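Malate oxidoreductase (Thermotoga maritima, PDB 1VL6) probably catalyses the NAD-dependent oxidative decarboxylation of malate to pyruvate and carbon dioxide, as a malic enzyme. Local coordinates at residues Leu152-Leu155 and Ser156-Asn160. Residues are numbered along the deposited sequence; the frame is centred on the assembly and turned at random.
Sequences LQRL and SEEMN
The C-terminal end of helix 147-158, the helical crossover of the beta-alpha-beta unit between parallel strands 137-140 and 163-165, and the residue just after it hold an i to i+4 salt bridge from Arg154 to Glu158 on one flank and an i to i+4 apolar pair, Leu155 with selenomethionine Met159, on the buried side. The Arg154 and Glu158 chains lie alongside each other. Two kinks in the arginine, at chi2 (-90°) and chi3, swing NE forward from CG, toward the C-terminal end of the helix and Glu158, and the glutamate reaches out nearly straight. Arg154 NE donates to Glu158 OE2 at 2.9 Å, nearly straight at 162°; the oxygen lies at the guanidinium edge, close to that plane, while NE meets it on the syn side but well out of the carboxylate plane (31°), the two groups being turned against each other. Each partner has a second charge on helix 121-130: Arg154 NH1 bridges to Glu122 and Glu158 OE1 to Lys129, so the four residues string together acid and base between two helices. A glutamine in place of Glu158 would probably weaken this string, leaving Arg154 NE and Lys129 without the negative charge they share. Toward the sheet, Leu155 CD2 lies 4.0 Å from Met159 SE; both side chains also pack on Val128 of helix 121-130, while Leu155 reaches Leu140 and Met159 reaches Ile138 on strand 137-140. Leu152, one turn earlier, touches Leu140 and Val163. Backbone bonds continue the helix to its end, from Glu157 N to Gln153 O at 2.9 Å and from Glu158 N to Arg154 O at 2.8 Å. Beyond Glu158 the chain leaves helical geometry at Met159, whose N still donates to Leu155 O, 2.8 Å away.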
ATOM      1  N   LEU A 152     -31.706  12.256  -1.999  1.00 61.59           N
ATOM      2  CA  LEU A 152     -31.603  10.810  -2.137  1.00 61.73           C
ATOM      3  C   LEU A 152     -32.537  10.254  -3.207  1.00 61.39           C
ATOM      4  O   LEU A 152     -32.143   9.474  -4.020  1.00 61.16           O
ATOM      5  CB  LEU A 152     -31.882  10.108  -0.815  1.00 59.98           C
ATOM      6  CG  LEU A 152     -31.797   8.584  -0.869  1.00 57.27           C
ATOM      7  CD1 LEU A 152     -30.381   8.223  -1.284  1.00 66.24           C
ATOM      8  CD2 LEU A 152     -32.157   7.980   0.488  1.00 59.28           C
ATOM      9  N   GLN A 153     -33.794  10.656  -3.164  1.00 63.35           N
ATOM     10  CA  GLN A 153     -34.787  10.094  -4.027  1.00 64.66           C
ATOM     11  C   GLN A 153     -34.447  10.397  -5.474  1.00 65.10           C
ATOM     12  O   GLN A 153     -34.489   9.507  -6.326  1.00 65.67           O
ATOM     13  CB  GLN A 153     -36.146  10.643  -3.668  1.00 64.98           C
ATOM     14  CG  GLN A 153     -37.306  10.023  -4.468  1.00 76.01           C
ATOM     15  CD  GLN A 153     -38.266  11.092  -4.998  1.00 93.84           C
ATOM     16  OE1 GLN A 153     -37.945  11.839  -5.963  1.00103.74           O
ATOM     17  NE2 GLN A 153     -39.441  11.183  -4.368  1.00 94.41           N
ATOM     18  N   ARG A 154     -34.091  11.650  -5.748  1.00 63.66           N
ATOM     19  CA  ARG A 154     -33.830  12.047  -7.120  1.00 62.64           C
ATOM     20  C   ARG A 154     -32.615  11.316  -7.678  1.00 62.26           C
ATOM     21  O   ARG A 154     -32.651  10.823  -8.799  1.00 62.46           O
ATOM     22  CB  ARG A 154     -33.628  13.549  -7.237  1.00 61.41           C
ATOM     23  CG  ARG A 154     -34.860  14.376  -6.958  1.00 59.14           C
ATOM     24  CD  ARG A 154     -35.735  14.680  -8.148  1.00 60.53           C
ATOM     25  NE  ARG A 154     -34.959  15.348  -9.183  1.00 64.65           N
ATOM     26  CZ  ARG A 154     -34.707  16.662  -9.212  1.00 62.02           C
ATOM     27  NH1 ARG A 154     -35.186  17.485  -8.293  1.00 65.42           N
ATOM     28  NH2 ARG A 154     -33.950  17.150 -10.170  1.00 63.29           N
ATOM     29  N   LEU A 155     -31.549  11.258  -6.905  1.00 61.44           N
ATOM     30  CA  LEU A 155     -30.319  10.679  -7.391  1.00 60.96           C
ATOM     31  C   LEU A 155     -30.499   9.188  -7.588  1.00 61.80           C
ATOM     32  O   LEU A 155     -30.034   8.618  -8.594  1.00 61.72           O
ATOM     33  CB  LEU A 155     -29.154  10.975  -6.437  1.00 59.59           C
ATOM     34  CG  LEU A 155     -28.786  12.466  -6.351  1.00 63.35           C
ATOM     35  CD1 LEU A 155     -27.760  12.726  -5.260  1.00 64.46           C
ATOM     36  CD2 LEU A 155     -28.276  13.007  -7.659  1.00 56.73           C
ATOM     37  N   SER A 156     -31.160   8.528  -6.646  1.00 61.81           N
ATOM     38  CA  SER A 156     -31.330   7.081  -6.807  1.00 62.62           C
ATOM     39  C   SER A 156     -32.249   6.803  -7.979  1.00 62.35           C
ATOM     40  O   SER A 156     -32.022   5.832  -8.703  1.00 64.35           O
ATOM     41  CB  SER A 156     -31.779   6.370  -5.539  1.00 61.48           C
ATOM     42  OG  SER A 156     -32.565   7.224  -4.742  1.00 73.84           O
ATOM     43  N   GLU A 157     -33.240   7.669  -8.218  1.00 62.90           N
ATOM     44  CA  GLU A 157     -34.136   7.506  -9.371  1.00 63.62           C
ATOM     45  C   GLU A 157     -33.412   7.756 -10.694  1.00 64.15           C
ATOM     46  O   GLU A 157     -33.647   7.047 -11.679  1.00 63.44           O
ATOM     47  CB  GLU A 157     -35.284   8.491  -9.316  1.00 63.99           C
ATOM     48  CG  GLU A 157     -36.611   7.982  -8.755  1.00 75.27           C
ATOM     49  CD  GLU A 157     -37.608   9.118  -8.336  1.00 76.76           C
ATOM     50  OE1 GLU A 157     -37.476  10.325  -8.802  1.00 76.28           O
ATOM     51  OE2 GLU A 157     -38.525   8.793  -7.500  1.00 88.21           O
ATOM     52  N   GLU A 158     -32.545   8.771 -10.718  1.00 63.34           N
ATOM     53  CA  GLU A 158     -31.972   9.266 -11.961  1.00 63.09           C
ATOM     54  C   GLU A 158     -30.588   8.720 -12.311  1.00 64.96           C
ATOM     55  O   GLU A 158     -30.140   8.849 -13.449  1.00 67.68           O
ATOM     56  CB  GLU A 158     -31.944  10.787 -11.939  1.00 60.09           C
ATOM     57  CG  GLU A 158     -33.331  11.401 -11.908  1.00 63.14           C
ATOM     58  CD  GLU A 158     -33.339  12.900 -11.694  1.00 63.69           C
ATOM     59  OE1 GLU A 158     -32.316  13.558 -11.964  1.00 64.12           O
ATOM     60  OE2 GLU A 158     -34.397  13.411 -11.252  1.00 71.92           O
HETATM   61  N   MSE A 159     -29.881   8.147 -11.350  1.00 65.25           N
HETATM   62  CA  MSE A 159     -28.551   7.622 -11.637  1.00 65.43           C
HETATM   63  C   MSE A 159     -28.605   6.124 -11.827  1.00 63.49           C
HETATM   64  O   MSE A 159     -29.551   5.473 -11.455  1.00 62.97           O
HETATM   65  CB  MSE A 159     -27.564   7.985 -10.528  1.00 67.74           C
HETATM   66  CG  MSE A 159     -27.354   9.516 -10.355  1.00 70.64           C
HETATM   67 SE   MSE A 159     -26.012   9.963  -8.983  1.00 68.77          SE
HETATM   68  CE  MSE A 159     -24.510   9.390 -10.027  1.00 72.45           C
ATOM     69  N   ASN A 160     -27.582   5.597 -12.462  1.00 64.50           N
ATOM     70  CA  ASN A 160     -27.502   4.175 -12.745  1.00 66.50           C
ATOM     71  C   ASN A 160     -26.371   3.527 -12.027  1.00 66.53           C
ATOM     72  O   ASN A 160     -25.833   2.568 -12.502  1.00 69.52           O
ATOM     73  CB  ASN A 160     -27.295   3.964 -14.230  1.00 67.22           C
ATOM     74  CG  ASN A 160     -28.559   4.131 -14.997  1.00 74.67           C
ATOM     75  OD1 ASN A 160     -28.704   5.074 -15.768  1.00 87.54           O
ATOM     76  ND2 ASN A 160     -29.512   3.253 -14.752  1.00 71.10           N
TER